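Long-range contact in protein angel homolog 2 (Homo sapiens, PDB 6RVZ), which probably hydrolyses 2',3'-cyclic phosphates at RNA ends, and probably binds the 3' untranslated regions of mRNAs: residues Tyr57-Gln62 against Gln104-Asp109. Residues are numbered along the deposited sequence; the frame is centred on the assembly and turned at random.
Sequences YNILSQ and QEVQED. With MG (magnesium ion), chain C; KL2 (adenosine-2',3'-vanadate), chain B.
Asn58 ND2 lies above the face of the Glu105 carboxylate and donates to OE2 (3.0 Å), while Ser61 N meets OE1 on the anti side, 17° out of plane. The Asn58 amide is steeply inclined to the carboxylate (73°). Glu105 suits its place because OE2 also binds the magnesium at 2.1 Å and OE1 accepts from a metal-bound water. Asn58 suits because it donates and accepts: ND2 also bonds Asp236 and lies 2.9 Å from vanadate O3V, while OD1 accepts from Leu60 N, closing an Asx turn, and from another metal-bound water. With CG trans to the backbone N (chi1 -180°), the amide turns toward carboxylate and vanadate. A leucine here would probably cost Glu105 OE2 and Asp236 the hydrogen bonds from ND2 and leave Leu60 N without its Asx-turn acceptor. Gln104 N to Tyr57 O and, from the loop, Ile59 N to Gln104 O pair parallel strands 49-58 and 100-107 at their ends. Ser61, N-cap of helix 62-67, offers OG to a lone pair of Gln107 OE1 (2.6 Å), an amide oxygen that also accepts from Asp63 N. Strand ends placing Glu on magnesium, with a second-shell Asn beside the ligand, characterise the DNase I-like active site.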
ATOM      1  N   TYR A  57       4.809   3.158   4.338  1.00 25.63           N
ATOM      2  CA  TYR A  57       6.104   3.642   3.877  1.00 25.21           C
ATOM      3  C   TYR A  57       6.788   2.606   2.981  1.00 24.32           C
ATOM      4  O   TYR A  57       7.129   1.518   3.437  1.00 24.34           O
ATOM      5  CB  TYR A  57       6.986   3.993   5.082  1.00 25.41           C
ATOM      6  CG  TYR A  57       8.158   4.907   4.810  1.00 25.35           C
ATOM      7  CD1 TYR A  57       8.259   5.640   3.637  1.00 25.25           C
ATOM      8  CD2 TYR A  57       9.152   5.077   5.762  1.00 25.23           C
ATOM      9  CE1 TYR A  57       9.330   6.487   3.403  1.00 25.57           C
ATOM     10  CE2 TYR A  57      10.228   5.924   5.546  1.00 25.28           C
ATOM     11  CZ  TYR A  57      10.318   6.635   4.362  1.00 25.50           C
ATOM     12  OH  TYR A  57      11.370   7.476   4.140  1.00 25.07           O
ATOM     13  N   ASN A  58       6.971   2.955   1.699  1.00 23.42           N
ATOM     14  CA  ASN A  58       7.846   2.257   0.772  1.00 22.48           C
ATOM     15  C   ASN A  58       9.255   2.775   1.041  1.00 21.08           C
ATOM     16  O   ASN A  58       9.541   3.939   0.763  1.00 21.77           O
ATOM     17  CB  ASN A  58       7.376   2.486  -0.671  1.00 23.06           C
ATOM     18  CG  ASN A  58       8.227   1.792  -1.713  1.00 23.51           C
ATOM     19  OD1 ASN A  58       9.446   1.703  -1.573  1.00 24.38           O
ATOM     20  ND2 ASN A  58       7.595   1.297  -2.764  1.00 23.41           N
ATOM     21  N   ILE A  59      10.118   1.930   1.621  1.00 18.13           N
ATOM     22  CA  ILE A  59      11.398   2.398   2.133  1.00 17.16           C
ATOM     23  C   ILE A  59      12.510   2.301   1.081  1.00 17.00           C
ATOM     24  O   ILE A  59      13.622   2.748   1.358  1.00 17.10           O
ATOM     25  CB  ILE A  59      11.773   1.662   3.440  1.00 16.92           C
ATOM     26  CG1 ILE A  59      12.103   0.182   3.228  1.00 17.20           C
ATOM     27  CG2 ILE A  59      10.672   1.849   4.475  1.00 17.29           C
ATOM     28  CD1 ILE A  59      12.711  -0.485   4.441  1.00 17.76           C
ATOM     29  N   LEU A  60      12.217   1.734  -0.104  1.00 16.85           N
ATOM     30  CA  LEU A  60      13.147   1.570  -1.218  1.00 16.92           C
ATOM     31  C   LEU A  60      14.201   0.513  -0.887  1.00 17.33           C
ATOM     32  O   LEU A  60      15.103   0.753  -0.083  1.00 17.89           O
ATOM     33  CB  LEU A  60      13.787   2.903  -1.628  1.00 16.99           C
ATOM     34  CG  LEU A  60      14.824   2.848  -2.755  1.00 17.30           C
ATOM     35  CD1 LEU A  60      14.287   2.211  -4.031  1.00 17.64           C
ATOM     36  CD2 LEU A  60      15.332   4.252  -3.038  1.00 17.82           C
ATOM     37  N   SER A  61      14.072  -0.647  -1.540  1.00 17.96           N
ATOM     38  CA  SER A  61      15.014  -1.743  -1.416  1.00 18.31           C
ATOM     39  C   SER A  61      16.333  -1.324  -2.064  1.00 19.78           C
ATOM     40  O   SER A  61      16.319  -0.821  -3.183  1.00 19.67           O
ATOM     41  CB  SER A  61      14.424  -2.973  -2.074  1.00 19.06           C
ATOM     42  OG  SER A  61      15.436  -3.826  -2.590  1.00 19.56           O
ATOM     43  N   GLN A  62      17.481  -1.511  -1.391  1.00 23.14           N
ATOM     44  CA  GLN A  62      18.762  -1.129  -1.967  1.00 25.06           C
ATOM     45  C   GLN A  62      18.995  -1.847  -3.296  1.00 26.57           C
ATOM     46  O   GLN A  62      19.563  -1.260  -4.214  1.00 27.49           O
ATOM     47  CB  GLN A  62      19.906  -1.483  -1.019  1.00 25.74           C
ATOM     48  CG  GLN A  62      21.247  -0.885  -1.414  1.00 25.94           C
ATOM     49  CD  GLN A  62      21.262   0.620  -1.314  1.00 26.01           C
ATOM     50  OE1 GLN A  62      20.534   1.219  -0.523  1.00 26.06           O
ATOM     51  NE2 GLN A  62      22.094   1.251  -2.126  1.00 25.95           N
ATOM     52  N   GLN A 104       6.734  -1.299   2.549  1.00 24.95           N
ATOM     53  CA  GLN A 104       6.942  -1.958   1.267  1.00 25.04           C
ATOM     54  C   GLN A 104       8.423  -1.862   0.895  1.00 25.29           C
ATOM     55  O   GLN A 104       9.145  -1.021   1.432  1.00 25.37           O
ATOM     56  CB  GLN A 104       6.057  -1.328   0.187  1.00 25.01           C
ATOM     57  CG  GLN A 104       4.575  -1.290   0.550  1.00 24.89           C
ATOM     58  CD  GLN A 104       4.193  -0.060   1.337  1.00 25.08           C
ATOM     59  OE1 GLN A 104       4.695   1.037   1.094  1.00 25.17           O
ATOM     60  NE2 GLN A 104       3.292  -0.232   2.290  1.00 24.41           N
ATOM     61  N   GLU A 105       8.854  -2.738  -0.027  1.00 25.46           N
ATOM     62  CA  GLU A 105      10.237  -2.856  -0.474  1.00 25.43           C
ATOM     63  C   GLU A 105      11.166  -3.104   0.716  1.00 25.24           C
ATOM     64  O   GLU A 105      12.231  -2.498   0.827  1.00 25.03           O
ATOM     65  CB  GLU A 105      10.675  -1.626  -1.273  1.00 25.50           C
ATOM     66  CG  GLU A 105       9.944  -1.456  -2.591  1.00 25.52           C
ATOM     67  CD  GLU A 105      10.606  -0.480  -3.550  1.00 25.40           C
ATOM     68  OE1 GLU A 105      11.846  -0.348  -3.502  1.00 24.99           O
ATOM     69  OE2 GLU A 105       9.879   0.146  -4.343  1.00 25.47           O
ATOM     70  N   VAL A 106      10.747  -4.023   1.592  1.00 25.49           N
ATOM     71  CA  VAL A 106      11.540  -4.457   2.730  1.00 25.28           C
ATOM     72  C   VAL A 106      12.413  -5.624   2.271  1.00 25.32           C
ATOM     73  O   VAL A 106      11.911  -6.729   2.070  1.00 24.55           O
ATOM     74  CB  VAL A 106      10.629  -4.845   3.913  1.00 25.15           C
ATOM     75  CG1 VAL A 106      11.422  -5.385   5.094  1.00 24.90           C
ATOM     76  CG2 VAL A 106       9.746  -3.685   4.350  1.00 24.89           C
ATOM     77  N   GLN A 107      13.715  -5.356   2.095  1.00 25.85           N
ATOM     78  CA  GLN A 107      14.657  -6.331   1.567  1.00 26.73           C
ATOM     79  C   GLN A 107      14.940  -7.391   2.634  1.00 27.71           C
ATOM     80  O   GLN A 107      15.182  -7.052   3.790  1.00 27.98           O
ATOM     81  CB  GLN A 107      15.931  -5.609   1.119  1.00 26.36           C
ATOM     82  CG  GLN A 107      16.774  -6.393   0.126  1.00 26.29           C
ATOM     83  CD  GLN A 107      17.822  -5.515  -0.509  1.00 26.16           C
ATOM     84  OE1 GLN A 107      17.511  -4.618  -1.290  1.00 26.10           O
ATOM     85  NE2 GLN A 107      19.077  -5.762  -0.173  1.00 26.08           N
ATOM     86  N   GLU A 108      14.917  -8.671   2.232  1.00 29.36           N
ATOM     87  CA  GLU A 108      14.960  -9.795   3.160  1.00 30.56           C
ATOM     88  C   GLU A 108      16.235  -9.760   4.003  1.00 29.76           C
ATOM     89  O   GLU A 108      16.162  -9.831   5.227  1.00 29.99           O
ATOM     90  CB  GLU A 108      14.861 -11.129   2.412  1.00 32.30           C
ATOM     91  CG  GLU A 108      15.138 -12.344   3.290  1.00 33.59           C
ATOM     92  CD  GLU A 108      15.134 -13.679   2.564  1.00 36.04           C
ATOM     93  OE1 GLU A 108      15.666 -13.741   1.434  1.00 37.80           O
ATOM     94  OE2 GLU A 108      14.595 -14.656   3.126  1.00 38.47           O
ATOM     95  N   ASP A 109      17.397  -9.684   3.343  1.00 29.37           N
ATOM     96  CA  ASP A 109      18.681  -9.748   4.027  1.00 29.29           C
ATOM     97  C   ASP A 109      18.786  -8.602   5.035  1.00 29.26           C
ATOM     98  O   ASP A 109      19.162  -8.825   6.184  1.00 29.42           O
ATOM     99  CB  ASP A 109      19.856  -9.796   3.041  1.00 29.62           C
ATOM    100  CG  ASP A 109      19.878  -8.714   1.971  1.00 30.11           C
ATOM    101  OD1 ASP A 109      19.104  -7.744   2.086  1.00 29.60           O
ATOM    102  OD2 ASP A 109      20.678  -8.855   1.023  1.00 31.16           O
TER
HETATM  103 MG    MG C 602      10.358   1.626  -5.826  1.00 25.58          MG
HETATM  104  O2V KL2 B 601       7.540   3.072  -8.618  1.00 31.39           O
HETATM  105  V   KL2 B 601       7.673   1.735  -7.174  1.00 30.83           V
HETATM  106  O2' KL2 B 601       9.472   1.191  -7.826  1.00 30.56           O
HETATM  107  O1V KL2 B 601       5.714   2.155  -6.540  1.00 30.38           O
HETATM  108  O3V KL2 B 601       8.511   2.248  -5.321  1.00 30.45           O
HETATM  109  O3' KL2 B 601       7.262  -0.178  -7.571  1.00 30.68           O
HETATM  110  C3' KL2 B 601       8.306  -0.839  -8.288  1.00 31.15           C
HETATM  111  C2' KL2 B 601       9.349   0.147  -8.777  1.00 31.41           C
HETATM  112  C4' KL2 B 601       9.141  -1.789  -7.451  1.00 31.30           C
HETATM  113  C5' KL2 B 601       8.468  -3.152  -7.310  1.00 31.21           C
HETATM  114  O5' KL2 B 601       8.435  -3.821  -8.576  1.00 30.46           O
HETATM  115  O4' KL2 B 601      10.417  -1.850  -8.119  1.00 31.30           O
HETATM  116  C1' KL2 B 601      10.629  -0.659  -8.902  1.00 31.64           C
HETATM  117  N1  KL2 B 601      11.401   1.274 -13.682  1.00 32.75           N
HETATM  118  C2  KL2 B 601      11.168   1.939 -12.538  1.00 32.62           C
HETATM  119  N3  KL2 B 601      10.990   1.292 -11.374  1.00 31.80           N
HETATM  120  C4  KL2 B 601      11.038  -0.061 -11.334  1.00 32.07           C
HETATM  121  C5  KL2 B 601      11.271  -0.766 -12.506  1.00 32.32           C
HETATM  122  C6  KL2 B 601      11.456  -0.074 -13.695  1.00 32.56           C
HETATM  123  N6  KL2 B 601      11.686  -0.741 -14.852  1.00 32.62           N
HETATM  124  N7  KL2 B 601      11.264  -2.073 -12.201  1.00 32.49           N
HETATM  125  C8  KL2 B 601      11.036  -2.163 -10.878  1.00 32.15           C
HETATM  126  N9  KL2 B 601      10.893  -0.950 -10.344  1.00 31.97           N
HETATM  127  O   HOH W   1      10.796   2.606  -3.937  1.00 20.07           O
HETATM  128  O   HOH W   2      12.092   0.679  -6.025  1.00 24.63           O
HETATM  129  O   HOH W   3      10.999   3.402  -6.727  1.00 19.42           O